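Local atomic coordinates of guanine nucleotide exchange factor p115rhogef (PDB entry 1IAP), a protein that acts as a guanine nucleotide exchange factor for Rho, and through this RGS-like domain probably binds G protein alpha subunits and stimulates their GTPase activity. Residues A[6-11]-A[35-40]; A[28-33]-A[171-176]; A[53-58]-A[95-100]; A[75-80]-A[99-104]. All coordinates share one frame; numbering follows the deposited sequence.

Contact 1 (A[6-11]-A[35-40])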
loop_
_atom_site.group_PDB
_atom_site.type_symbol
_atom_site.label_atom_id
_atom_site.label_comp_id
_atom_site.label_asym_id
_atom_site.label_seq_id
_atom_site.Cartn_x
_atom_site.Cartn_y
_atom_site.Cartn_z
ATOM N N GLN A 6 10.636 -8.630 -5.805
ATOM C CA GLN A 6 10.356 -10.062 -5.839
ATOM C C GLN A 6 9.078 -10.414 -5.079
ATOM O O GLN A 6 8.380 -11.363 -5.439
ATOM C CB GLN A 6 11.539 -10.856 -5.277
ATOM C CG GLN A 6 12.788 -10.815 -6.143
ATOM C CD GLN A 6 12.559 -11.397 -7.528
ATOM O OE1 GLN A 6 12.284 -12.589 -7.676
ATOM N NE2 GLN A 6 12.670 -10.554 -8.550
ATOM N N SER A 7 8.767 -9.632 -4.048
ATOM C CA SER A 7 7.574 -9.862 -3.240
ATOM C C SER A 7 7.142 -8.599 -2.512
ATOM O O SER A 7 7.922 -7.656 -2.369
ATOM C CB SER A 7 7.821 -10.978 -2.218
ATOM O OG SER A 7 8.807 -10.603 -1.271
ATOM N N LEU A 8 5.900 -8.604 -2.035
ATOM C CA LEU A 8 5.338 -7.476 -1.308
ATOM C C LEU A 8 6.129 -7.262 -0.018
ATOM O O LEU A 8 6.405 -6.127 0.367
ATOM C CB LEU A 8 3.865 -7.746 -0.990
ATOM C CG LEU A 8 2.925 -6.592 -0.616
ATOM C CD1 LEU A 8 1.509 -7.121 -0.593
ATOM C CD2 LEU A 8 3.274 -5.981 0.733
ATOM N N GLU A 9 6.502 -8.362 0.633
ATOM C CA GLU A 9 7.263 -8.306 1.876
ATOM C C GLU A 9 8.559 -7.514 1.684
ATOM O O GLU A 9 8.925 -6.680 2.517
ATOM C CB GLU A 9 7.581 -9.725 2.354
ATOM C CG GLU A 9 7.959 -9.835 3.826
ATOM C CD GLU A 9 6.771 -9.687 4.774
ATOM O OE1 GLU A 9 5.611 -9.610 4.309
ATOM O OE2 GLU A 9 7.006 -9.654 6.000
ATOM N N GLN A 10 9.230 -7.751 0.563
ATOM C CA GLN A 10 10.478 -7.058 0.256
ATOM C C GLN A 10 10.293 -5.588 -0.124
ATOM O O GLN A 10 11.076 -4.738 0.299
ATOM C CB GLN A 10 11.231 -7.789 -0.853
ATOM C CG GLN A 10 11.664 -9.192 -0.464
ATOM C CD GLN A 10 12.311 -9.944 -1.604
ATOM O OE1 GLN A 10 13.474 -9.716 -1.936
ATOM N NE2 GLN A 10 11.557 -10.852 -2.212
ATOM N N VAL A 11 9.251 -5.283 -0.892
ATOM C CA VAL A 11 9.005 -3.902 -1.322
ATOM C C VAL A 11 8.330 -3.003 -0.278
ATOM O O VAL A 11 8.565 -1.794 -0.251
ATOM C CB VAL A 11 8.191 -3.857 -2.649
ATOM C CG1 VAL A 11 6.719 -4.187 -2.408
ATOM C CG2 VAL A 11 8.350 -2.499 -3.320
ATOM N N LEU A 35 -2.972 -1.422 -1.793
ATOM C CA LEU A 35 -3.100 -0.451 -0.710
ATOM C C LEU A 35 -3.635 -1.111 0.557
ATOM O O LEU A 35 -3.221 -0.774 1.664
ATOM C CB LEU A 35 -4.011 0.702 -1.132
ATOM C CG LEU A 35 -3.474 1.584 -2.263
ATOM C CD1 LEU A 35 -4.538 2.572 -2.693
ATOM C CD2 LEU A 35 -2.198 2.295 -1.821
ATOM N N CYS A 36 -4.541 -2.062 0.373
ATOM C CA CYS A 36 -5.142 -2.799 1.476
ATOM C C CYS A 36 -4.074 -3.605 2.223
ATOM O O CYS A 36 -3.993 -3.563 3.452
ATOM C CB CYS A 36 -6.241 -3.719 0.938
ATOM S SG CYS A 36 -6.992 -4.799 2.165
ATOM N N CYS A 37 -3.229 -4.303 1.469
ATOM C CA CYS A 37 -2.160 -5.107 2.049
ATOM C C CYS A 37 -1.170 -4.248 2.834
ATOM O O CYS A 37 -0.703 -4.649 3.900
ATOM C CB CYS A 37 -1.414 -5.880 0.958
ATOM S SG CYS A 37 -2.325 -7.283 0.266
ATOM N N LEU A 38 -0.853 -3.069 2.305
ATOM C CA LEU A 38 0.085 -2.168 2.974
ATOM C C LEU A 38 -0.501 -1.653 4.291
ATOM O O LEU A 38 0.185 -1.622 5.311
ATOM C CB LEU A 38 0.453 -0.993 2.055
ATOM C CG LEU A 38 1.119 -1.324 0.715
ATOM C CD1 LEU A 38 1.385 -0.038 -0.087
ATOM C CD2 LEU A 38 2.418 -2.081 0.947
ATOM N N HIS A 39 -1.779 -1.276 4.275
ATOM C CA HIS A 39 -2.424 -0.769 5.483
ATOM C C HIS A 39 -2.607 -1.861 6.533
ATOM O O HIS A 39 -2.588 -1.588 7.735
ATOM C CB HIS A 39 -3.764 -0.121 5.151
ATOM C CG HIS A 39 -3.639 1.231 4.521
ATOM N ND1 HIS A 39 -4.620 2.190 4.620
ATOM C CD2 HIS A 39 -2.643 1.785 3.787
ATOM C CE1 HIS A 39 -4.240 3.277 3.970
ATOM N NE2 HIS A 39 -3.043 3.055 3.457
ATOM N N ALA A 40 -2.769 -3.097 6.070
ATOM C CA ALA A 40 -2.943 -4.243 6.958
ATOM C C ALA A 40 -1.642 -4.516 7.700
ATOM O O ALA A 40 -1.649 -4.885 8.873
ATOM C CB ALA A 40 -3.356 -5.464 6.160
#

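Contact 2 (A[28-33]-A[171-176])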
loop_
_atom_site.group_PDB
_atom_site.type_symbol
_atom_site.label_atom_id
_atom_site.label_comp_id
_atom_site.label_asym_id
_atom_site.label_seq_id
_atom_site.Cartn_x
_atom_site.Cartn_y
_atom_site.Cartn_z
ATOM N N GLN A 28 -2.209 1.578 -13.910
ATOM C CA GLN A 28 -2.450 0.397 -14.740
ATOM C C GLN A 28 -3.454 -0.632 -14.207
ATOM O O GLN A 28 -3.957 -1.454 -14.972
ATOM C CB GLN A 28 -1.121 -0.312 -15.024
ATOM C CG GLN A 28 -0.056 0.557 -15.688
ATOM C CD GLN A 28 -0.389 0.890 -17.124
ATOM O OE1 GLN A 28 -0.341 0.025 -17.998
ATOM N NE2 GLN A 28 -0.730 2.147 -17.378
ATOM N N PHE A 29 -3.729 -0.602 -12.904
ATOM C CA PHE A 29 -4.652 -1.556 -12.282
ATOM C C PHE A 29 -5.490 -0.875 -11.208
ATOM O O PHE A 29 -5.438 0.347 -11.039
ATOM C CB PHE A 29 -3.871 -2.688 -11.583
ATOM C CG PHE A 29 -2.879 -3.397 -12.460
ATOM C CD1 PHE A 29 -1.546 -2.994 -12.490
ATOM C CD2 PHE A 29 -3.265 -4.496 -13.222
ATOM C CE1 PHE A 29 -0.611 -3.675 -13.268
ATOM C CE2 PHE A 29 -2.337 -5.184 -14.004
ATOM C CZ PHE A 29 -1.009 -4.774 -14.026
ATOM N N GLU A 30 -6.283 -1.683 -10.503
ATOM C CA GLU A 30 -7.094 -1.192 -9.397
ATOM C C GLU A 30 -6.136 -1.188 -8.211
ATOM O O GLU A 30 -5.572 -2.220 -7.855
ATOM C CB GLU A 30 -8.287 -2.113 -9.126
ATOM C CG GLU A 30 -9.486 -1.867 -10.029
ATOM C CD GLU A 30 -10.092 -0.483 -9.838
ATOM O OE1 GLU A 30 -9.746 0.440 -10.608
ATOM O OE2 GLU A 30 -10.924 -0.322 -8.921
ATOM N N PRO A 31 -5.901 -0.007 -7.619
ATOM C CA PRO A 31 -5.007 0.198 -6.478
ATOM C C PRO A 31 -5.454 -0.403 -5.147
ATOM O O PRO A 31 -4.627 -0.617 -4.258
ATOM C CB PRO A 31 -4.928 1.721 -6.394
ATOM C CG PRO A 31 -6.300 2.132 -6.796
ATOM C CD PRO A 31 -6.561 1.255 -7.996
ATOM N N GLY A 32 -6.750 -0.670 -5.014
ATOM C CA GLY A 32 -7.297 -1.218 -3.780
ATOM C C GLY A 32 -6.543 -2.355 -3.112
ATOM O O GLY A 32 -6.110 -2.218 -1.965
ATOM N N PRO A 33 -6.361 -3.492 -3.803
ATOM C CA PRO A 33 -5.658 -4.668 -3.278
ATOM C C PRO A 33 -4.282 -4.408 -2.668
ATOM O O PRO A 33 -4.004 -4.853 -1.555
ATOM C CB PRO A 33 -5.578 -5.581 -4.499
ATOM C CG PRO A 33 -6.851 -5.267 -5.216
ATOM C CD PRO A 33 -6.870 -3.760 -5.159
ATOM N N GLU A 171 -12.597 12.021 -8.955
ATOM C CA GLU A 171 -11.865 12.779 -7.947
ATOM C C GLU A 171 -11.859 12.099 -6.583
ATOM O O GLU A 171 -10.885 12.198 -5.841
ATOM C CB GLU A 171 -12.432 14.193 -7.837
ATOM C CG GLU A 171 -12.219 15.031 -9.100
ATOM C CD GLU A 171 -13.046 16.311 -9.128
ATOM O OE1 GLU A 171 -13.209 16.877 -10.229
ATOM O OE2 GLU A 171 -13.536 16.749 -8.061
ATOM N N GLU A 172 -12.956 11.421 -6.255
ATOM C CA GLU A 172 -13.080 10.709 -4.990
ATOM C C GLU A 172 -12.092 9.546 -4.972
ATOM O O GLU A 172 -11.424 9.305 -3.971
ATOM C CB GLU A 172 -14.517 10.198 -4.825
ATOM C CG GLU A 172 -14.771 9.349 -3.593
ATOM C CD GLU A 172 -16.218 8.881 -3.485
ATOM O OE1 GLU A 172 -16.988 9.497 -2.717
ATOM O OE2 GLU A 172 -16.587 7.893 -4.159
ATOM N N LYS A 173 -11.966 8.862 -6.104
ATOM C CA LYS A 173 -11.055 7.733 -6.218
ATOM C C LYS A 173 -9.586 8.154 -6.148
ATOM O O LYS A 173 -8.817 7.603 -5.373
ATOM C CB LYS A 173 -11.327 6.964 -7.516
ATOM C CG LYS A 173 -10.430 5.754 -7.736
ATOM C CD LYS A 173 -10.922 4.921 -8.910
ATOM C CE LYS A 173 -9.968 3.779 -9.243
ATOM N NZ LYS A 173 -8.654 4.271 -9.751
ATOM N N SER A 174 -9.201 9.146 -6.940
ATOM C CA SER A 174 -7.815 9.592 -6.937
ATOM C C SER A 174 -7.422 10.162 -5.572
ATOM O O SER A 174 -6.298 9.957 -5.109
ATOM C CB SER A 174 -7.570 10.609 -8.053
ATOM O OG SER A 174 -8.308 11.790 -7.838
ATOM N N ALA A 175 -8.361 10.834 -4.912
ATOM C CA ALA A 175 -8.096 11.406 -3.591
ATOM C C ALA A 175 -7.889 10.290 -2.569
ATOM O O ALA A 175 -6.994 10.368 -1.728
ATOM C CB ALA A 175 -9.241 12.304 -3.165
ATOM N N ALA A 176 -8.695 9.235 -2.677
ATOM C CA ALA A 176 -8.600 8.086 -1.777
ATOM C C ALA A 176 -7.249 7.389 -1.927
ATOM O O ALA A 176 -6.656 6.945 -0.946
ATOM C CB ALA A 176 -9.732 7.103 -2.058
HETATM O O HOH W 1 -6.121 3.177 -10.348
#

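Contact 3 (A[53-58]-A[95-100])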
loop_
_atom_site.group_PDB
_atom_site.type_symbol
_atom_site.label_atom_id
_atom_site.label_comp_id
_atom_site.label_asym_id
_atom_site.label_seq_id
_atom_site.Cartn_x
_atom_site.Cartn_y
_atom_site.Cartn_z
ATOM N N LYS A 53 -8.744 1.502 16.274
ATOM C CA LYS A 53 -9.214 2.653 15.510
ATOM C C LYS A 53 -8.764 2.532 14.057
ATOM O O LYS A 53 -9.509 2.870 13.139
ATOM C CB LYS A 53 -8.667 3.954 16.105
ATOM C CG LYS A 53 -9.176 4.282 17.497
ATOM C CD LYS A 53 -8.536 5.554 18.020
ATOM C CE LYS A 53 -9.038 5.890 19.413
ATOM N NZ LYS A 53 -8.364 7.100 19.969
ATOM N N ALA A 54 -7.538 2.051 13.864
ATOM C CA ALA A 54 -6.967 1.873 12.532
ATOM C C ALA A 54 -7.733 0.813 11.738
ATOM O O ALA A 54 -7.848 0.902 10.514
ATOM C CB ALA A 54 -5.503 1.494 12.644
ATOM N N PHE A 55 -8.255 -0.190 12.437
ATOM C CA PHE A 55 -9.011 -1.246 11.779
ATOM C C PHE A 55 -10.348 -0.724 11.256
ATOM O O PHE A 55 -10.803 -1.144 10.194
ATOM C CB PHE A 55 -9.238 -2.437 12.715
ATOM C CG PHE A 55 -10.102 -3.505 12.117
ATOM C CD1 PHE A 55 -9.616 -4.315 11.095
ATOM C CD2 PHE A 55 -11.427 -3.654 12.521
ATOM C CE1 PHE A 55 -10.436 -5.252 10.475
ATOM C CE2 PHE A 55 -12.257 -4.592 11.908
ATOM C CZ PHE A 55 -11.760 -5.391 10.882
ATOM N N LEU A 56 -10.977 0.181 12.005
ATOM C CA LEU A 56 -12.247 0.761 11.586
ATOM C C LEU A 56 -12.036 1.554 10.297
ATOM O O LEU A 56 -12.855 1.486 9.382
ATOM C CB LEU A 56 -12.818 1.670 12.680
ATOM C CG LEU A 56 -13.044 1.029 14.056
ATOM C CD1 LEU A 56 -13.592 2.070 15.025
ATOM C CD2 LEU A 56 -13.995 -0.145 13.949
ATOM N N ASP A 57 -10.918 2.278 10.222
ATOM C CA ASP A 57 -10.584 3.065 9.030
ATOM C C ASP A 57 -10.336 2.103 7.870
ATOM O O ASP A 57 -10.784 2.335 6.745
ATOM C CB ASP A 57 -9.321 3.902 9.266
ATOM C CG ASP A 57 -9.519 5.011 10.286
ATOM O OD1 ASP A 57 -10.676 5.386 10.578
ATOM O OD2 ASP A 57 -8.496 5.522 10.788
ATOM N N PHE A 58 -9.606 1.032 8.168
ATOM C CA PHE A 58 -9.278 -0.008 7.198
ATOM C C PHE A 58 -10.586 -0.596 6.677
ATOM O O PHE A 58 -10.725 -0.845 5.481
ATOM C CB PHE A 58 -8.420 -1.082 7.879
ATOM C CG PHE A 58 -8.109 -2.273 7.014
ATOM C CD1 PHE A 58 -6.944 -2.310 6.253
ATOM C CD2 PHE A 58 -8.943 -3.392 7.016
ATOM C CE1 PHE A 58 -6.607 -3.441 5.509
ATOM C CE2 PHE A 58 -8.615 -4.530 6.274
ATOM C CZ PHE A 58 -7.441 -4.553 5.519
ATOM N N ARG A 95 -7.480 -9.681 14.023
ATOM C CA ARG A 95 -6.307 -10.195 13.318
ATOM C C ARG A 95 -6.735 -11.218 12.270
ATOM O O ARG A 95 -6.165 -11.265 11.184
ATOM C CB ARG A 95 -5.317 -10.836 14.291
ATOM C CG ARG A 95 -4.763 -9.884 15.336
ATOM C CD ARG A 95 -3.750 -10.573 16.239
ATOM N NE ARG A 95 -3.594 -9.869 17.511
ATOM C CZ ARG A 95 -3.031 -8.672 17.651
ATOM N NH1 ARG A 95 -2.550 -8.027 16.597
ATOM N NH2 ARG A 95 -2.979 -8.105 18.849
ATOM N N ARG A 96 -7.742 -12.030 12.597
ATOM C CA ARG A 96 -8.244 -13.043 11.666
ATOM C C ARG A 96 -8.843 -12.389 10.427
ATOM O O ARG A 96 -8.562 -12.811 9.307
ATOM C CB ARG A 96 -9.299 -13.936 12.329
ATOM C CG ARG A 96 -8.784 -14.775 13.485
ATOM C CD ARG A 96 -9.850 -15.744 13.971
ATOM N NE ARG A 96 -9.454 -16.421 15.205
ATOM C CZ ARG A 96 -9.906 -17.612 15.589
ATOM N NH1 ARG A 96 -10.774 -18.276 14.835
ATOM N NH2 ARG A 96 -9.504 -18.133 16.740
ATOM N N PHE A 97 -9.685 -11.377 10.638
ATOM C CA PHE A 97 -10.315 -10.651 9.534
ATOM C C PHE A 97 -9.252 -10.036 8.627
ATOM O O PHE A 97 -9.333 -10.141 7.405
ATOM C CB PHE A 97 -11.238 -9.546 10.056
ATOM C CG PHE A 97 -12.549 -10.047 10.606
ATOM C CD1 PHE A 97 -13.056 -11.285 10.227
ATOM C CD2 PHE A 97 -13.280 -9.271 11.498
ATOM C CE1 PHE A 97 -14.271 -11.742 10.730
ATOM C CE2 PHE A 97 -14.495 -9.719 12.004
ATOM C CZ PHE A 97 -14.991 -10.957 11.619
ATOM N N VAL A 98 -8.252 -9.404 9.235
ATOM C CA VAL A 98 -7.167 -8.786 8.481
ATOM C C VAL A 98 -6.381 -9.824 7.678
ATOM O O VAL A 98 -6.176 -9.650 6.478
ATOM C CB VAL A 98 -6.206 -8.000 9.412
ATOM C CG1 VAL A 98 -4.993 -7.503 8.634
ATOM C CG2 VAL A 98 -6.929 -6.827 10.027
ATOM N N GLN A 99 -5.965 -10.911 8.330
ATOM C CA GLN A 99 -5.208 -11.961 7.648
ATOM C C GLN A 99 -5.989 -12.623 6.509
ATOM O O GLN A 99 -5.421 -12.923 5.459
ATOM C CB GLN A 99 -4.721 -13.023 8.643
ATOM C CG GLN A 99 -3.831 -12.492 9.770
ATOM C CD GLN A 99 -2.507 -11.895 9.295
ATOM O OE1 GLN A 99 -2.393 -11.383 8.178
ATOM N NE2 GLN A 99 -1.500 -11.948 10.162
ATOM N N GLU A 100 -7.287 -12.848 6.717
ATOM C CA GLU A 100 -8.133 -13.462 5.694
ATOM C C GLU A 100 -8.329 -12.517 4.515
ATOM O O GLU A 100 -8.386 -12.950 3.362
ATOM C CB GLU A 100 -9.496 -13.857 6.265
ATOM C CG GLU A 100 -9.474 -15.086 7.160
ATOM C CD GLU A 100 -10.871 -15.547 7.549
ATOM O OE1 GLU A 100 -11.601 -16.051 6.666
ATOM O OE2 GLU A 100 -11.240 -15.402 8.735
#

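Contact 4 (A[75-80]-A[99-104])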
loop_
_atom_site.group_PDB
_atom_site.type_symbol
_atom_site.label_atom_id
_atom_site.label_comp_id
_atom_site.label_asym_id
_atom_site.label_seq_id
_atom_site.Cartn_x
_atom_site.Cartn_y
_atom_site.Cartn_z
ATOM N N PRO A 75 -16.389 -13.898 1.386
ATOM C CA PRO A 75 -17.778 -13.989 1.853
ATOM C C PRO A 75 -17.959 -14.249 3.350
ATOM O O PRO A 75 -18.835 -13.654 3.976
ATOM C CB PRO A 75 -18.373 -15.099 0.976
ATOM C CG PRO A 75 -17.185 -15.804 0.402
ATOM C CD PRO A 75 -16.193 -14.719 0.183
ATOM N N ASN A 76 -17.097 -15.083 3.927
ATOM C CA ASN A 76 -17.157 -15.392 5.354
ATOM C C ASN A 76 -16.893 -14.146 6.202
ATOM O O ASN A 76 -17.588 -13.899 7.191
ATOM C CB ASN A 76 -16.139 -16.481 5.717
ATOM C CG ASN A 76 -16.374 -17.775 4.965
ATOM O OD1 ASN A 76 -15.537 -18.204 4.167
ATOM N ND2 ASN A 76 -17.518 -18.404 5.211
ATOM N N VAL A 77 -15.884 -13.370 5.814
ATOM C CA VAL A 77 -15.527 -12.148 6.528
ATOM C C VAL A 77 -16.641 -11.112 6.447
ATOM O O VAL A 77 -17.017 -10.522 7.460
ATOM C CB VAL A 77 -14.208 -11.555 5.989
ATOM C CG1 VAL A 77 -13.983 -10.148 6.532
ATOM C CG2 VAL A 77 -13.049 -12.450 6.388
ATOM N N ALA A 78 -17.168 -10.902 5.241
ATOM C CA ALA A 78 -18.247 -9.941 5.015
ATOM C C ALA A 78 -19.488 -10.315 5.826
ATOM O O ALA A 78 -20.161 -9.448 6.386
ATOM C CB ALA A 78 -18.591 -9.875 3.531
ATOM N N PHE A 79 -19.770 -11.612 5.887
ATOM C CA PHE A 79 -20.911 -12.147 6.632
ATOM C C PHE A 79 -20.743 -11.859 8.126
ATOM O O PHE A 79 -21.666 -11.369 8.782
ATOM C CB PHE A 79 -21.015 -13.659 6.368
ATOM C CG PHE A 79 -22.049 -14.369 7.203
ATOM C CD1 PHE A 79 -23.339 -14.570 6.719
ATOM C CD2 PHE A 79 -21.724 -14.860 8.470
ATOM C CE1 PHE A 79 -24.293 -15.250 7.484
ATOM C CE2 PHE A 79 -22.671 -15.539 9.241
ATOM C CZ PHE A 79 -23.956 -15.733 8.747
ATOM N N GLU A 80 -19.551 -12.142 8.647
ATOM C CA GLU A 80 -19.249 -11.923 10.060
ATOM C C GLU A 80 -19.199 -10.445 10.430
ATOM O O GLU A 80 -19.652 -10.062 11.508
ATOM C CB GLU A 80 -17.932 -12.600 10.437
ATOM C CG GLU A 80 -17.977 -14.118 10.368
ATOM C CD GLU A 80 -16.659 -14.758 10.757
ATOM O OE1 GLU A 80 -16.423 -14.954 11.969
ATOM O OE2 GLU A 80 -15.856 -15.065 9.848
ATOM N N GLN A 99 -5.965 -10.911 8.330
ATOM C CA GLN A 99 -5.208 -11.961 7.648
ATOM C C GLN A 99 -5.989 -12.623 6.509
ATOM O O GLN A 99 -5.421 -12.923 5.459
ATOM C CB GLN A 99 -4.721 -13.023 8.643
ATOM C CG GLN A 99 -3.831 -12.492 9.770
ATOM C CD GLN A 99 -2.507 -11.895 9.295
ATOM O OE1 GLN A 99 -2.393 -11.383 8.178
ATOM N NE2 GLN A 99 -1.500 -11.948 10.162
ATOM N N GLU A 100 -7.287 -12.848 6.717
ATOM C CA GLU A 100 -8.133 -13.462 5.694
ATOM C C GLU A 100 -8.329 -12.517 4.515
ATOM O O GLU A 100 -8.386 -12.950 3.362
ATOM C CB GLU A 100 -9.496 -13.857 6.265
ATOM C CG GLU A 100 -9.474 -15.086 7.160
ATOM C CD GLU A 100 -10.871 -15.547 7.549
ATOM O OE1 GLU A 100 -11.601 -16.051 6.666
ATOM O OE2 GLU A 100 -11.240 -15.402 8.735
ATOM N N VAL A 101 -8.461 -11.229 4.811
ATOM C CA VAL A 101 -8.631 -10.227 3.767
ATOM C C VAL A 101 -7.334 -10.113 2.961
ATOM O O VAL A 101 -7.364 -10.077 1.733
ATOM C CB VAL A 101 -8.991 -8.846 4.353
ATOM C CG1 VAL A 101 -8.788 -7.756 3.299
ATOM C CG2 VAL A 101 -10.443 -8.839 4.837
ATOM N N VAL A 102 -6.204 -10.077 3.663
ATOM C CA VAL A 102 -4.892 -9.969 3.026
ATOM C C VAL A 102 -4.602 -11.199 2.173
ATOM O O VAL A 102 -4.087 -11.083 1.064
ATOM C CB VAL A 102 -3.763 -9.795 4.069
ATOM C CG1 VAL A 102 -2.386 -9.888 3.401
ATOM C CG2 VAL A 102 -3.900 -8.456 4.767
ATOM N N GLN A 103 -4.979 -12.372 2.674
ATOM C CA GLN A 103 -4.751 -13.618 1.948
ATOM C C GLN A 103 -5.474 -13.598 0.601
ATOM O O GLN A 103 -4.906 -13.997 -0.419
ATOM C CB GLN A 103 -5.211 -14.812 2.795
ATOM C CG GLN A 103 -4.597 -16.145 2.395
ATOM C CD GLN A 103 -5.243 -16.757 1.164
ATOM O OE1 GLN A 103 -4.556 -17.183 0.236
ATOM N NE2 GLN A 103 -6.571 -16.812 1.158
ATOM N N SER A 104 -6.702 -13.086 0.595
ATOM C CA SER A 104 -7.511 -13.004 -0.620
ATOM C C SER A 104 -7.044 -11.968 -1.650
ATOM O O SER A 104 -7.616 -11.877 -2.740
ATOM C CB SER A 104 -8.978 -12.752 -0.263
ATOM O OG SER A 104 -9.125 -11.565 0.499
#

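Contact 1 (A[6-11]-A[35-40])
Leu-8 meets Cys-37 and Leu-38 through branched aliphatic carbons and a thiol, so no ring or other flat side chain is sandwiched between the segments. The ring of segment 35-40, the imidazole of His-39, is on another side of helix 32-43 and takes no part. There it makes an edge-to-face contact with Phe-62, and its NE2 is hydrogen-bonded to Ala-180 O. The contact is small and hydrophobic, and belongs to the all-helical RGS-like fold. It lays the short N-terminal helix 8-11 against helix 32-43, close to the centre of the chain.

Leu-8 carries one side of the contact alone. Its CG is anti to the backbone N (chi1 -162°), which sends both methyls toward the other helix. Leu-8 CD1 rests on Cys-37 CB at 3.5 Å and lies 3.9 Å from Cys-37 SG. The other branch goes to the next residue along: Leu-8 CD2 stands 4.0 Å from Leu-38 CD2, with the two leucine side chains crossing at a slant. Leu-38 also touches Tyr-184, and Cys-37 touches Val-102, so the surface under Leu-8 is shared with helices 171-187 and 91-103.

Leu-8 is the first residue of its helix. Ser-7 is the N-cap, and the chain turns helical directly after it. Ser-7 O accepts from Val-11 N at 3.1 Å. The capping bond itself is weak: Gln-10 N reaches Ser-7 OG at 3.4 Å, with an N-H...O angle of 155°.

Contact 2 (A[28-33]-A[171-176])
Lys-173 reaches from helix 171-187 to the turn at 28-33 and touches both Glu-30 and Pro-31. Lys-173 CE lies 3.6 Å from Glu-30 OE1. The charged ends stay a little further apart, with Lys-173 NZ at 4.1 Å from Glu-30 OE1. This is too long for a salt bridge, although the opposite charges probably still attract. The two side chains cross at about a right angle. Lys-173 NZ also sits 4.1 Å from Pro-31 CD, beside the proline ring.

The firmer link goes through water. Lys-173 NZ donates to a water at 2.8 Å, and the same water donates to Phe-29 O at 3.0 Å. The lysine ammonium is thus tied to a backbone carbonyl where the chain has just left helix 15-28.

The lysine chain is straight for most of its length and bends only at the last torsion (chi4 -66°), which turns NZ to the water. Glu-30 folds at chi2 (-64°), bringing its carboxylate round toward the lysine. Further out, Lys-173 packs on Val-68 and Ser-168. Ser-174 OG, on the next residue, is hydrogen-bonded to Gln-164 NE2.

The contact joins two parts of the helical domain that are far apart in sequence. It sets the link between helices 15-28 and 32-43 beside the first turns of helix 171-187, while Phe-29 and Pro-33 pack on helix 106-121.

Contact 3 (A[53-58]-A[95-100])
Phe-55 packs against Val-98 and Phe-97, joining helix 48-63 to helix 91-103 in the RGS-like helical bundle. The contact is apolar and buried.

Phe-55 has CG anti to the backbone N (chi1 176°), which carries the ring across to the other helix. The CD1-CE1 side of the ring does most of the touching: Phe-55 CD1 and CE1 lie 3.8 Å and 3.9 Å from Val-98 CG2. The methyl approaches obliquely, and the two side chains run past each other in opposite directions.

Val-98 has CG1 anti to the backbone N (chi1 173°), which leaves CG2 to meet the ring. The tip of Phe-55 goes on to the neighbouring residue, with Phe-55 CZ at 4.2 Å from Phe-97 CD2. The two rings meet obliquely.

Phe-58, one turn after Phe-55, also points toward helix 91-103 and packs on Val-101. Phe-58 and Val-98 both touch Ala-40, so helix 32-43 covers one flank. Phe-97 touches Leu-81 at the end of helix 75-81 and Ile-89 in the loop that follows.

Contact 4 (A[75-80]-A[99-104])
Glu-100 lies along Val-77, the residue that carries helix 75-81 against helix 91-103. Glu-100 CB touches Val-77 CG2 at 3.8 Å. CG then sits beside the backbone N (chi1 -74°), a little further from the valine, and the extended chain brings the carboxylate back to the same methyl. Glu-100 CD is 4.0 Å from Val-77 CG2, and Glu-100 OE1 is 3.9 Å from it. OE2 is slightly more distant from Val-77 and has another acid near it: Glu-100 OE2 and Glu-80 OE2 are 4.8 Å apart. The like charges may raise the affinity of one of them for a proton.

The second methyl of Val-77 faces deeper. Val-77 CG1 meets Val-101 CG2 at 4.1 Å, and these two valines cross at about a right angle. The two methyls of Val-77 therefore span two successive residues of the other helix, one acidic and one apolar.

Near the end of that helix, Ser-104 OG donates to Val-101 O at 2.6 Å. The donor is tilted 32° from the carbonyl plane. Ser-104 also touches Pro-74, just ahead of helix 75-81.

Plain helix packing is what this contact provides in the RGS-like domain. Helix 75-81 covers one side of helix 91-103. Val-101 packs further on Cys-36 of helix 32-43 and on Leu-63 of helix 48-63.

The four contacts tie together one all-helical RGS-like domain. Contacts 1 and 2 both use helix 32-43, with centres 16 Å apart, and their segments alternate along the chain. Contact 2 joins parts 138 residues apart, and contacts 3 and 4 fall within the span it closes. Those two share helix 91-103, with centres 10 Å apart and Phe-97 touching both Val-77 and Glu-80. Contact 1 also touches contact 4, through Ala-40 on Val-102 and Cys-36 on Val-101. Helices 32-43 and 91-103 thus pack on each other and link contacts 1, 3 and 4, while contact 2 stays about 7 to 8 Å from contacts 3 and 4 at the nearest atoms.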